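Local coordinates for YPM (Yersinia pseudotuberculosis, PDB 1PM4), which acts as a superantigenic toxin, a mitogen that probably stimulates T cells by bridging their antigen receptors to MHC class II molecules, at residues 11-16 with 96-101; 43-48 with 66-71; 47-52 with 86-91. All blocks are in the same frame, centred on the assembly; numbering follows the deposited sequence.

Contact 1: residues 11-16 with 96-101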
loop_
_atom_site.group_PDB
_atom_site.type_symbol
_atom_site.label_atom_id
_atom_site.label_comp_id
_atom_site.label_asym_id
_atom_site.label_seq_id
_atom_site.Cartn_x
_atom_site.Cartn_y
_atom_site.Cartn_z
ATOM N N GLY A 11 2.351 26.307 6.465
ATOM C CA GLY A 11 3.012 26.522 7.727
ATOM C C GLY A 11 4.515 26.431 7.582
ATOM O O GLY A 11 5.061 26.555 6.477
ATOM N N THR A 12 5.166 26.247 8.728
ATOM C CA THR A 12 6.593 26.089 8.794
ATOM C C THR A 12 6.879 24.879 9.649
ATOM O O THR A 12 6.190 24.691 10.661
ATOM C CB THR A 12 7.184 27.338 9.499
ATOM O OG1 THR A 12 6.861 28.530 8.727
ATOM C CG2 THR A 12 8.665 27.274 9.525
ATOM N N ILE A 13 7.795 24.017 9.190
ATOM C CA ILE A 13 8.077 22.785 9.950
ATOM C C ILE A 13 9.522 22.801 10.323
ATOM O O ILE A 13 10.441 22.957 9.492
ATOM C CB ILE A 13 7.674 21.529 9.149
ATOM C CG1 ILE A 13 7.848 20.290 10.020
ATOM C CG2 ILE A 13 8.370 21.467 7.764
ATOM C CD1 ILE A 13 7.267 19.046 9.407
ATOM N N GLN A 14 9.775 22.763 11.605
ATOM C CA GLN A 14 11.125 22.789 12.109
ATOM C C GLN A 14 11.968 21.595 11.647
ATOM O O GLN A 14 11.436 20.551 11.246
ATOM C CB GLN A 14 11.060 22.834 13.645
ATOM C CG GLN A 14 10.618 24.255 14.088
ATOM C CD GLN A 14 9.911 24.264 15.432
ATOM O OE1 GLN A 14 9.379 23.229 15.862
ATOM N NE2 GLN A 14 9.948 25.400 16.104
ATOM N N GLY A 15 13.284 21.755 11.705
ATOM C CA GLY A 15 14.190 20.636 11.409
ATOM C C GLY A 15 13.780 19.351 12.140
ATOM O O GLY A 15 13.521 19.390 13.355
ATOM N N LYS A 16 13.726 18.239 11.386
ATOM C CA LYS A 16 13.365 16.914 11.870
ATOM C C LYS A 16 11.957 16.827 12.458
ATOM O O LYS A 16 11.582 15.718 12.879
ATOM C CB LYS A 16 14.428 16.414 12.878
ATOM C CG LYS A 16 15.852 16.444 12.405
ATOM C CD LYS A 16 16.005 15.573 11.127
ATOM C CE LYS A 16 17.427 15.344 10.704
ATOM N NZ LYS A 16 17.565 14.807 9.383
ATOM N N SER A 96 11.778 24.681 7.452
ATOM C CA SER A 96 11.256 24.914 6.115
ATOM C C SER A 96 9.782 25.294 6.070
ATOM O O SER A 96 8.993 24.782 6.847
ATOM C CB SER A 96 11.388 23.634 5.295
ATOM O OG SER A 96 12.718 23.109 5.277
ATOM N N ASN A 97 9.405 26.136 5.099
ATOM C CA ASN A 97 7.989 26.302 4.762
ATOM C C ASN A 97 7.424 24.960 4.315
ATOM O O ASN A 97 8.139 24.139 3.713
ATOM C CB ASN A 97 7.879 27.287 3.575
ATOM C CG ASN A 97 6.550 27.199 2.828
ATOM O OD1 ASN A 97 6.376 26.441 1.819
ATOM N ND2 ASN A 97 5.558 28.002 3.329
ATOM N N TYR A 98 6.146 24.740 4.573
ATOM C CA TYR A 98 5.406 23.716 3.822
ATOM C C TYR A 98 4.056 24.234 3.347
ATOM O O TYR A 98 3.510 25.204 3.903
ATOM C CB TYR A 98 5.215 22.453 4.669
ATOM C CG TYR A 98 4.173 22.608 5.785
ATOM C CD1 TYR A 98 2.844 22.324 5.587
ATOM C CD2 TYR A 98 4.568 22.966 7.076
ATOM C CE1 TYR A 98 1.924 22.535 6.570
ATOM C CE2 TYR A 98 3.671 23.080 8.089
ATOM C CZ TYR A 98 2.318 22.830 7.843
ATOM O OH TYR A 98 1.365 23.000 8.873
ATOM N N SER A 99 3.532 23.606 2.324
ATOM C CA SER A 99 2.141 23.752 1.954
ATOM C C SER A 99 1.630 22.379 1.562
ATOM O O SER A 99 2.305 21.609 0.873
ATOM C CB SER A 99 1.904 24.824 0.854
ATOM O OG SER A 99 2.477 24.474 -0.401
ATOM N N LEU A 100 0.445 22.037 2.030
ATOM C CA LEU A 100 -0.158 20.739 1.715
ATOM C C LEU A 100 -1.502 21.068 1.024
ATOM O O LEU A 100 -2.391 21.620 1.664
ATOM C CB LEU A 100 -0.433 20.004 3.001
ATOM C CG LEU A 100 -0.994 18.606 2.780
ATOM C CD1 LEU A 100 0.009 17.674 2.173
ATOM C CD2 LEU A 100 -1.584 18.002 4.043
ATOM N N ASP A 101 -1.633 20.688 -0.216
ATOM C CA ASP A 101 -2.905 20.699 -0.891
ATOM C C ASP A 101 -3.558 19.364 -0.626
ATOM O O ASP A 101 -2.937 18.313 -0.847
ATOM C CB ASP A 101 -2.731 20.840 -2.364
ATOM C CG ASP A 101 -2.045 22.085 -2.786
ATOM O OD1 ASP A 101 -1.940 23.088 -2.053
ATOM O OD2 ASP A 101 -1.486 22.089 -3.907
HETATM O O HOH W 1 6.427 29.538 5.778
#
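Residues 11-13, the end of strand 6-13, pair antiparallel with the start of strand 96-103 at one edge of a four-stranded sheet of the jelly roll. Two hydrogen-bonded pairs, Gly11 with Tyr98 and Ile13 with Ser96, flank the non-hydrogen-bonded pair Thr12 with Asn97. Each outer pair makes two hydrogen bonds. The shortest bond, 2.7 Å from Ile13 N to Ser96 O, is almost straight and arrives nearly along the carbonyl axis. In the Gly11-Tyr98 pair Tyr98 N lies 2.8 Å from Gly11 O but well above the plane of that carbonyl. At the centre, Asn97 CA and Thr12 CA each direct a C-H at the opposite strand's carbonyl oxygen.

The Tyr98 side chain gives the pairing its character. Its CG takes the crowded position between backbone N and carbonyl carbon (chi1 73°), which folds the ring back across the neighbouring strand. Gly11 lies under one face of the ring: its CA stands 3.9 Å from the ring centroid in a CH-pi contact, and with no side chain at this position the phenol can lie directly against the backbone. Ile13 N comes to the ring edge, while Ile13 CB meets Tyr98 CD2 at 4.0 Å, the two side chains crossing at about a right angle. On the other face of the sheet, a water 3.1 Å from Thr12 OG1 accepts a hydrogen bond from Asn97 ND2, joining the two side chains; Asn97 OD1 is taken by the backbone N of Thr41.

Ile13 and Tyr98 both reach Ile88 on strand 84-90 of the facing sheet, Ile13 and Ser96 touch Met47 on strand 47-54, and within its own sheet strand 96-103 is flanked on its other side by strand 32-39.

Contact 2: residues 43-48 with 66-71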
loop_
_atom_site.group_PDB
_atom_site.type_symbol
_atom_site.label_atom_id
_atom_site.label_comp_id
_atom_site.label_asym_id
_atom_site.label_seq_id
_atom_site.Cartn_x
_atom_site.Cartn_y
_atom_site.Cartn_z
ATOM N N VAL A 43 13.478 25.340 -1.955
ATOM C CA VAL A 43 13.700 24.515 -3.157
ATOM C C VAL A 43 14.470 23.253 -2.754
ATOM O O VAL A 43 14.452 22.241 -3.456
ATOM C CB VAL A 43 14.517 25.328 -4.231
ATOM C CG1 VAL A 43 14.782 24.500 -5.427
ATOM C CG2 VAL A 43 13.703 26.554 -4.640
ATOM N N ASN A 44 15.157 23.326 -1.626
ATOM C CA ASN A 44 15.960 22.215 -1.162
ATOM C C ASN A 44 15.228 21.298 -0.173
ATOM O O ASN A 44 15.834 20.435 0.445
ATOM C CB ASN A 44 17.217 22.721 -0.485
ATOM C CG ASN A 44 18.146 23.538 -1.410
ATOM O OD1 ASN A 44 18.095 23.419 -2.629
ATOM N ND2 ASN A 44 18.980 24.351 -0.803
ATOM N N ALA A 45 13.950 21.486 -0.022
ATOM C CA ALA A 45 13.227 20.759 0.998
ATOM C C ALA A 45 13.301 19.263 0.781
ATOM O O ALA A 45 13.258 18.773 -0.388
ATOM C CB ALA A 45 11.795 21.231 0.989
ATOM N N ASP A 46 13.426 18.516 1.882
ATOM C CA ASP A 46 13.443 17.074 1.879
ATOM C C ASP A 46 12.409 16.575 2.896
ATOM O O ASP A 46 12.657 16.689 4.133
ATOM C CB ASP A 46 14.805 16.604 2.285
ATOM C CG ASP A 46 14.942 15.111 2.236
ATOM O OD1 ASP A 46 13.966 14.359 2.028
ATOM O OD2 ASP A 46 16.100 14.633 2.419
ATOM N N MET A 47 11.195 16.214 2.419
ATOM C CA MET A 47 10.055 15.851 3.283
ATOM C C MET A 47 9.304 14.647 2.720
ATOM O O MET A 47 9.366 14.315 1.514
ATOM C CB MET A 47 9.057 17.023 3.378
ATOM C CG MET A 47 9.713 18.259 3.897
ATOM S SD MET A 47 8.376 19.561 3.987
ATOM C CE MET A 47 9.392 20.956 4.239
ATOM N N THR A 48 8.664 13.937 3.631
ATOM C CA THR A 48 7.834 12.818 3.295
ATOM C C THR A 48 6.437 13.032 3.747
ATOM O O THR A 48 6.216 13.544 4.819
ATOM C CB THR A 48 8.474 11.520 3.937
ATOM O OG1 THR A 48 9.794 11.313 3.392
ATOM C CG2 THR A 48 7.667 10.264 3.584
ATOM N N ASN A 66 4.652 9.305 -0.003
ATOM C CA ASN A 66 5.295 9.856 -1.196
ATOM C C ASN A 66 6.283 10.903 -0.782
ATOM O O ASN A 66 6.179 11.502 0.330
ATOM C CB ASN A 66 4.233 10.463 -2.144
ATOM C CG ASN A 66 3.458 9.439 -2.940
ATOM O OD1 ASN A 66 2.349 8.988 -2.529
ATOM N ND2 ASN A 66 3.997 9.098 -4.136
ATOM N N ASP A 67 7.206 11.218 -1.660
ATOM C CA ASP A 67 8.104 12.304 -1.409
ATOM C C ASP A 67 7.381 13.632 -1.639
ATOM O O ASP A 67 6.298 13.680 -2.214
ATOM C CB ASP A 67 9.305 12.231 -2.363
ATOM C CG ASP A 67 10.041 10.911 -2.287
ATOM O OD1 ASP A 67 10.283 10.366 -1.166
ATOM O OD2 ASP A 67 10.394 10.347 -3.355
ATOM N N ILE A 68 8.038 14.684 -1.230
ATOM C CA ILE A 68 7.633 16.069 -1.561
ATOM C C ILE A 68 7.434 16.184 -3.065
ATOM O O ILE A 68 8.139 15.530 -3.849
ATOM C CB ILE A 68 8.650 17.103 -0.934
ATOM C CG1 ILE A 68 8.046 18.507 -0.907
ATOM C CG2 ILE A 68 10.018 17.036 -1.598
ATOM C CD1 ILE A 68 8.953 19.555 -0.349
ATOM N N ASP A 69 6.391 16.897 -3.455
ATOM C CA ASP A 69 6.046 17.233 -4.815
ATOM C C ASP A 69 5.413 16.073 -5.592
ATOM O O ASP A 69 5.047 16.293 -6.731
ATOM C CB ASP A 69 7.233 17.795 -5.649
ATOM C CG ASP A 69 7.762 19.095 -5.095
ATOM O OD1 ASP A 69 6.981 19.876 -4.474
ATOM O OD2 ASP A 69 8.978 19.337 -5.153
ATOM N N LYS A 70 5.284 14.889 -5.003
ATOM C CA LYS A 70 4.638 13.744 -5.624
ATOM C C LYS A 70 3.226 13.528 -5.070
ATOM O O LYS A 70 3.090 13.215 -3.921
ATOM C CB LYS A 70 5.475 12.480 -5.371
ATOM C CG LYS A 70 6.847 12.609 -5.857
ATOM C CD LYS A 70 6.937 12.481 -7.344
ATOM N N PRO A 71 2.186 13.666 -5.864
ATOM C CA PRO A 71 0.833 13.482 -5.305
ATOM C C PRO A 71 0.529 12.062 -4.874
ATOM O O PRO A 71 1.069 11.091 -5.431
ATOM C CB PRO A 71 -0.129 14.002 -6.389
ATOM C CG PRO A 71 0.722 14.454 -7.511
ATOM C CD PRO A 71 2.188 14.223 -7.234
HETATM O O HOH W 2 11.053 11.717 0.969
#
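Ile68 is the main side chain of this surface contact, reaching from the turn after strand 59-67 to the residues that lead into strand 47-54. Its CG1 is anti to the backbone N (chi1 -163°) and the chain beyond is extended, so the CD1 tip comes to 3.6 Å from Ala45 CB. CG2 occupies the crowded position between N and carbonyl carbon and rests near the Ala45 and Met47 carbonyl oxygens. Met47 turns the other way: only its CB stays near, 4.3 Å from Ile68 CB, while the extended chain leads away into the core, against Leu38 and Ser96. One hydrogen bond ties the backbones, Ile68 N to Met47 O, 3.1 Å long and bent to 138°. This is the open end of the hairpin of strands 47-54 and 59-67, where Thr48 and Asp67 make an antiparallel non-hydrogen-bonded pair and a type II turn from Asp67 to Lys70 takes the chain out of the sheet. Thr48 sets OG1 beside its backbone N (chi1 -61°), which leaves CG2 anti to that N, 3.8 Å from Asn66 O. OG1 receives Asn91 ND2 and lies 2.8 Å from a water that is 2.6 Å from Asp67 OD1.

Contact 3: residues 47-52 with 86-91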
loop_
_atom_site.group_PDB
_atom_site.type_symbol
_atom_site.label_atom_id
_atom_site.label_comp_id
_atom_site.label_asym_id
_atom_site.label_seq_id
_atom_site.Cartn_x
_atom_site.Cartn_y
_atom_site.Cartn_z
ATOM N N MET A 47 11.195 16.214 2.419
ATOM C CA MET A 47 10.055 15.851 3.283
ATOM C C MET A 47 9.304 14.647 2.720
ATOM O O MET A 47 9.366 14.315 1.514
ATOM C CB MET A 47 9.057 17.023 3.378
ATOM C CG MET A 47 9.713 18.259 3.897
ATOM S SD MET A 47 8.376 19.561 3.987
ATOM C CE MET A 47 9.392 20.956 4.239
ATOM N N THR A 48 8.664 13.937 3.631
ATOM C CA THR A 48 7.834 12.818 3.295
ATOM C C THR A 48 6.437 13.032 3.747
ATOM O O THR A 48 6.216 13.544 4.819
ATOM C CB THR A 48 8.474 11.520 3.937
ATOM O OG1 THR A 48 9.794 11.313 3.392
ATOM C CG2 THR A 48 7.667 10.264 3.584
ATOM N N LEU A 49 5.504 12.661 2.891
ATOM C CA LEU A 49 4.085 12.695 3.214
ATOM C C LEU A 49 3.559 11.265 3.357
ATOM O O LEU A 49 3.687 10.447 2.430
ATOM C CB LEU A 49 3.353 13.345 2.065
ATOM C CG LEU A 49 1.847 13.453 2.215
ATOM C CD1 LEU A 49 1.403 14.351 3.374
ATOM C CD2 LEU A 49 1.158 13.983 0.923
ATOM N N ILE A 50 2.928 11.008 4.482
ATOM C CA ILE A 50 2.395 9.690 4.776
ATOM C C ILE A 50 0.904 9.828 5.038
ATOM O O ILE A 50 0.476 10.683 5.804
ATOM C CB ILE A 50 3.074 9.085 5.996
ATOM C CG1 ILE A 50 4.575 9.074 5.823
ATOM C CG2 ILE A 50 2.551 7.667 6.224
ATOM C CD1 ILE A 50 5.322 8.791 7.144
ATOM N N LEU A 51 0.095 9.033 4.332
ATOM C CA LEU A 51 -1.325 8.893 4.579
ATOM C C LEU A 51 -1.584 7.775 5.568
ATOM O O LEU A 51 -1.176 6.608 5.354
ATOM C CB LEU A 51 -2.071 8.646 3.239
ATOM C CG LEU A 51 -3.588 8.347 3.398
ATOM C CD1 LEU A 51 -4.421 9.443 4.175
ATOM C CD2 LEU A 51 -4.190 8.057 2.079
ATOM N N LEU A 52 -2.189 8.144 6.703
ATOM C CA LEU A 52 -2.619 7.170 7.677
ATOM C C LEU A 52 -4.139 7.078 7.718
ATOM O O LEU A 52 -4.848 8.103 7.564
ATOM C CB LEU A 52 -2.085 7.541 9.013
ATOM C CG LEU A 52 -0.578 7.887 9.090
ATOM C CD1 LEU A 52 -0.430 8.741 10.309
ATOM C CD2 LEU A 52 0.148 6.675 9.215
ATOM N N TRP A 86 -2.819 13.061 7.319
ATOM C CA TRP A 86 -1.646 13.360 6.549
ATOM C C TRP A 86 -0.494 13.680 7.526
ATOM O O TRP A 86 -0.580 14.647 8.264
ATOM C CB TRP A 86 -1.895 14.608 5.710
ATOM C CG TRP A 86 -3.085 14.468 4.818
ATOM C CD1 TRP A 86 -4.221 15.226 4.911
ATOM C CD2 TRP A 86 -3.213 13.684 3.620
ATOM N NE1 TRP A 86 -5.109 14.841 3.949
ATOM C CE2 TRP A 86 -4.536 13.936 3.108
ATOM C CE3 TRP A 86 -2.438 12.744 2.982
ATOM C CZ2 TRP A 86 -5.031 13.321 2.013
ATOM C CZ3 TRP A 86 -2.974 12.077 1.857
ATOM C CH2 TRP A 86 -4.260 12.405 1.368
ATOM N N LYS A 87 0.537 12.851 7.541
ATOM C CA LYS A 87 1.711 13.141 8.332
ATOM C C LYS A 87 2.841 13.664 7.453
ATOM O O LYS A 87 3.220 13.010 6.484
ATOM C CB LYS A 87 2.175 11.857 9.014
ATOM C CG LYS A 87 3.422 11.979 9.782
ATOM C CD LYS A 87 3.674 10.767 10.702
ATOM C CE LYS A 87 4.898 10.931 11.464
ATOM N NZ LYS A 87 5.359 9.657 12.240
ATOM N N ILE A 88 3.329 14.821 7.794
ATOM C CA ILE A 88 4.424 15.507 7.126
ATOM C C ILE A 88 5.639 15.326 8.002
ATOM O O ILE A 88 5.666 15.812 9.157
ATOM C CB ILE A 88 4.152 17.048 6.972
ATOM C CG1 ILE A 88 2.866 17.266 6.126
ATOM C CG2 ILE A 88 5.305 17.733 6.297
ATOM C CD1 ILE A 88 2.233 18.650 6.255
ATOM N N LYS A 89 6.668 14.705 7.439
ATOM C CA LYS A 89 7.917 14.523 8.120
ATOM C C LYS A 89 8.980 15.374 7.435
ATOM O O LYS A 89 9.168 15.240 6.237
ATOM C CB LYS A 89 8.340 13.062 8.172
ATOM C CG LYS A 89 9.722 12.824 8.842
ATOM C CD LYS A 89 9.969 13.400 10.291
ATOM C CE LYS A 89 11.398 13.191 10.834
ATOM N NZ LYS A 89 11.624 13.214 12.375
ATOM N N ASN A 90 9.654 16.233 8.206
ATOM C CA ASN A 90 10.802 16.952 7.688
ATOM C C ASN A 90 12.065 16.122 7.851
ATOM O O ASN A 90 12.489 15.851 8.978
ATOM C CB ASN A 90 10.915 18.319 8.351
ATOM C CG ASN A 90 12.000 19.146 7.729
ATOM O OD1 ASN A 90 12.603 18.717 6.728
ATOM N ND2 ASN A 90 12.249 20.315 8.268
ATOM N N ASN A 91 12.582 15.586 6.752
ATOM C CA ASN A 91 13.782 14.731 6.802
ATOM C C ASN A 91 15.061 15.543 6.961
ATOM O O ASN A 91 16.140 15.009 7.330
ATOM C CB ASN A 91 13.825 13.951 5.503
ATOM C CG ASN A 91 12.641 13.080 5.294
ATOM O OD1 ASN A 91 12.201 12.375 6.228
ATOM N ND2 ASN A 91 12.106 13.092 4.083
HETATM O O HOH W 3 10.946 9.950 5.950
#
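Trp86, first of residues 86-91, has its CG beside the backbone N (chi1 -57°), which lays the indole alongside Leu51. Leu51 CD1 sits over one face of the indole, 4.0 Å from the centroid of the six-membered ring in a CH-pi contact, somewhat toward the rim. Leu49 CD1 comes in obliquely and touches Trp86 CB at 4.0 Å. The next residue, Lys87, faces the other side of the sheet. Its backbone trades two hydrogen bonds with Ile50, Lys87 N to Ile50 O and Ile50 N to Lys87 O, both 2.8 Å and both in the carbonyl planes. The lysine chain is fully extended and carries NZ away from Ile50 to a salt bridge with Glu75 of the second subunit, so this face takes part in the assembly.

Strands 47-54 and 84-90 are the two central strands of one antiparallel sheet of the jelly roll, and residues on the face of Trp86 point into the core between the sheets: Trp86 and Leu49 both touch Ala36 and Leu100 of the facing sheet. Ile88 continues that face, meeting Leu49 CD1 with CG1 and, at 4.3 Å, Met47 SD with CG2. Lys89 makes the same pair of hydrogen bonds with Thr48; the bond from Lys89 N runs 2.9 Å to Thr48 O, nearly along the carbonyl axis. Its side chain bends at chi2 (54°), sending NZ away to the carbonyl of Lys16. Asn90 returns to the core face, its CG anti to the backbone N and its OD1 bonded to the backbone N of Ser92. Beyond the strand, Asn91 ND2 donates to Thr48 OG1 at 3.0 Å, practically straight (176°) and in its own amide plane; ND2 also bonds Asp46, and a water joins Asn91 OD1 to the same threonine hydroxyl.

Overall arrangement
The three contacts lie close together, their centres 9 to 11 Å apart. Contacts 2 and 3 belong to the same sheet and share Met47 and Thr48: strand 47-54 pairs with strand 59-67 on one side and strand 84-90 on the other. Contact 1 lies in the facing sheet, and its segments bracket the others along the chain. Met47 CE bridges the sheets, packing against Ile13, Ser96 and Asn97. At the end of strand 84-90, Lys16 NZ reaches Asn91 O and Lys16 O takes Lys89 NZ, probably as hydrogen bonds. A local hairpin pairing (contact 2) and two long-range ones thus help build both sheets around a common core.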